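Local coordinates for protein dipicolinate synthase subunit A (Bacillus halodurans, PDB 3D4O) that probably serves as the oxidoreductase subunit of dipicolinate synthase, the enzyme that makes the dipicolinic acid of bacterial spores, at residues V226-A232 with G249-A255. Sequence-based numbering, arbitrary orientation.
Sequences VTANVLA and GTDFRYA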
loop_
_atom_site.group_PDB
_atom_site.type_symbol
_atom_site.label_atom_id
_atom_site.label_comp_id
_atom_site.label_asym_id
_atom_site.label_seq_id
_atom_site.Cartn_x
_atom_site.Cartn_y
_atom_site.Cartn_z
ATOM N N VAL C 226 11.193 1.461 -20.865
ATOM C CA VAL C 226 9.754 1.449 -21.037
ATOM C C VAL C 226 9.480 2.522 -22.078
ATOM O O VAL C 226 9.022 3.630 -21.796
ATOM C CB VAL C 226 8.995 1.656 -19.707
ATOM C CG1 VAL C 226 7.469 1.418 -19.892
ATOM C CG2 VAL C 226 9.540 0.710 -18.651
ATOM N N THR C 227 9.802 2.142 -23.306
ATOM C CA THR C 227 9.660 3.019 -24.450
ATOM C C THR C 227 8.224 3.048 -24.953
ATOM O O THR C 227 7.358 2.314 -24.485
ATOM C CB THR C 227 10.571 2.587 -25.612
ATOM O OG1 THR C 227 10.164 1.304 -26.089
ATOM C CG2 THR C 227 12.019 2.487 -25.161
ATOM N N ALA C 228 8.007 3.903 -25.939
ATOM C CA ALA C 228 6.697 4.043 -26.569
ATOM C C ALA C 228 6.194 2.700 -27.113
ATOM O O ALA C 228 5.034 2.346 -26.933
ATOM C CB ALA C 228 6.745 5.090 -27.713
ATOM N N ASN C 229 7.073 1.970 -27.801
ATOM C CA ASN C 229 6.684 0.678 -28.416
ATOM C C ASN C 229 6.334 -0.330 -27.363
ATOM O O ASN C 229 5.441 -1.162 -27.537
ATOM C CB ASN C 229 7.723 0.103 -29.396
ATOM C CG ASN C 229 7.358 0.374 -30.853
ATOM O OD1 ASN C 229 6.238 0.070 -31.284
ATOM N ND2 ASN C 229 8.298 0.923 -31.622
ATOM N N VAL C 230 7.013 -0.230 -26.242
ATOM C CA VAL C 230 6.731 -1.150 -25.146
ATOM C C VAL C 230 5.359 -0.790 -24.604
ATOM O O VAL C 230 4.445 -1.617 -24.509
ATOM C CB VAL C 230 7.783 -1.047 -24.031
ATOM C CG1 VAL C 230 7.344 -1.825 -22.795
ATOM C CG2 VAL C 230 9.128 -1.566 -24.557
ATOM N N LEU C 231 5.254 0.467 -24.233
ATOM C CA LEU C 231 4.007 1.022 -23.716
ATOM C C LEU C 231 2.835 0.718 -24.649
ATOM O O LEU C 231 1.762 0.361 -24.191
ATOM C CB LEU C 231 4.110 2.544 -23.476
ATOM C CG LEU C 231 4.943 2.988 -22.262
ATOM C CD1 LEU C 231 5.229 4.485 -22.267
ATOM C CD2 LEU C 231 4.286 2.605 -20.976
ATOM N N ALA C 232 3.060 0.816 -25.952
ATOM C CA ALA C 232 1.982 0.617 -26.922
ATOM C C ALA C 232 1.347 -0.786 -26.860
ATOM O O ALA C 232 0.172 -0.972 -27.190
ATOM C CB ALA C 232 2.472 0.902 -28.335
ATOM N N GLY C 249 13.331 5.739 -16.396
ATOM C CA GLY C 249 13.527 4.870 -17.558
ATOM C C GLY C 249 12.278 4.639 -18.371
ATOM O O GLY C 249 12.121 3.616 -19.028
ATOM N N THR C 250 11.397 5.620 -18.338
ATOM C CA THR C 250 10.108 5.526 -19.020
ATOM C C THR C 250 9.800 6.702 -19.919
ATOM O O THR C 250 10.144 7.835 -19.629
ATOM C CB THR C 250 8.971 5.409 -17.954
ATOM O OG1 THR C 250 9.244 4.294 -17.108
ATOM C CG2 THR C 250 7.578 5.249 -18.589
ATOM N N ASP C 251 9.139 6.403 -21.025
ATOM C CA ASP C 251 8.647 7.466 -21.926
ATOM C C ASP C 251 7.322 7.979 -21.362
ATOM O O ASP C 251 6.226 7.574 -21.794
ATOM C CB ASP C 251 8.432 6.963 -23.335
ATOM C CG ASP C 251 8.190 8.100 -24.332
ATOM O OD1 ASP C 251 7.889 9.228 -23.910
ATOM O OD2 ASP C 251 8.314 7.851 -25.537
ATOM N N PHE C 252 7.466 8.845 -20.364
ATOM C CA PHE C 252 6.332 9.431 -19.634
ATOM C C PHE C 252 5.422 10.238 -20.529
ATOM O O PHE C 252 4.225 10.331 -20.272
ATOM C CB PHE C 252 6.778 10.306 -18.450
ATOM C CG PHE C 252 7.489 9.539 -17.356
ATOM C CD1 PHE C 252 6.794 8.656 -16.546
ATOM C CD2 PHE C 252 8.848 9.713 -17.137
ATOM C CE1 PHE C 252 7.445 7.956 -15.558
ATOM C CE2 PHE C 252 9.504 9.022 -16.145
ATOM C CZ PHE C 252 8.811 8.139 -15.362
ATOM N N ARG C 253 5.977 10.804 -21.592
ATOM C CA ARG C 253 5.165 11.622 -22.469
ATOM C C ARG C 253 4.249 10.681 -23.243
ATOM O O ARG C 253 3.051 10.926 -23.378
ATOM C CB ARG C 253 6.015 12.513 -23.397
ATOM N N TYR C 254 4.799 9.568 -23.708
ATOM C CA TYR C 254 3.988 8.618 -24.489
ATOM C C TYR C 254 2.965 7.901 -23.612
ATOM O O TYR C 254 1.832 7.660 -24.021
ATOM C CB TYR C 254 4.835 7.598 -25.253
ATOM C CG TYR C 254 3.964 6.719 -26.127
ATOM C CD1 TYR C 254 3.489 7.186 -27.338
ATOM C CD2 TYR C 254 3.573 5.445 -25.721
ATOM C CE1 TYR C 254 2.673 6.421 -28.134
ATOM C CE2 TYR C 254 2.754 4.661 -26.524
ATOM C CZ TYR C 254 2.306 5.156 -27.732
ATOM O OH TYR C 254 1.489 4.398 -28.550
ATOM N N ALA C 255 3.370 7.573 -22.399
ATOM C CA ALA C 255 2.487 6.841 -21.470
ATOM C C ALA C 255 1.231 7.652 -21.273
ATOM O O ALA C 255 0.102 7.195 -21.415
ATOM C CB ALA C 255 3.178 6.623 -20.109
HETATM O O HOH W 1 10.167 5.986 -26.210
#
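Tyr254, Leu231 and Val226 bury the most surface where the starts of two neighbouring helices, 228-233 and 252-257, come together. The Tyr254 ring reaches across to the first helix: Ala228 CB sits over one face in a CH-pi contact, 3.8 Å from the ring centroid, while Leu231 CB packs near the ring plane, 3.7 Å from Tyr254 CD2. Leu231 in turn extends its CD1 to 3.7 Å from Ala255 CB. The two helices follow strands 216-219 and 239-242, successive parallel strands of a Rossmann-type domain, and Thr250 and Ala255 also pack on that sheet. Ahead of the helices, the incoming loops pair through a single beta bridge: Val226 N donates to Gly249 O at 3.0 Å, and Val226 O accepts from Asp251 N at 2.9 Å. Asp251 also N-caps its own helix, with OD1 3.1 Å from Tyr254 N; its OD2 accepts from a water that itself accepts from Ala228 N, the first residue of the opposing helix.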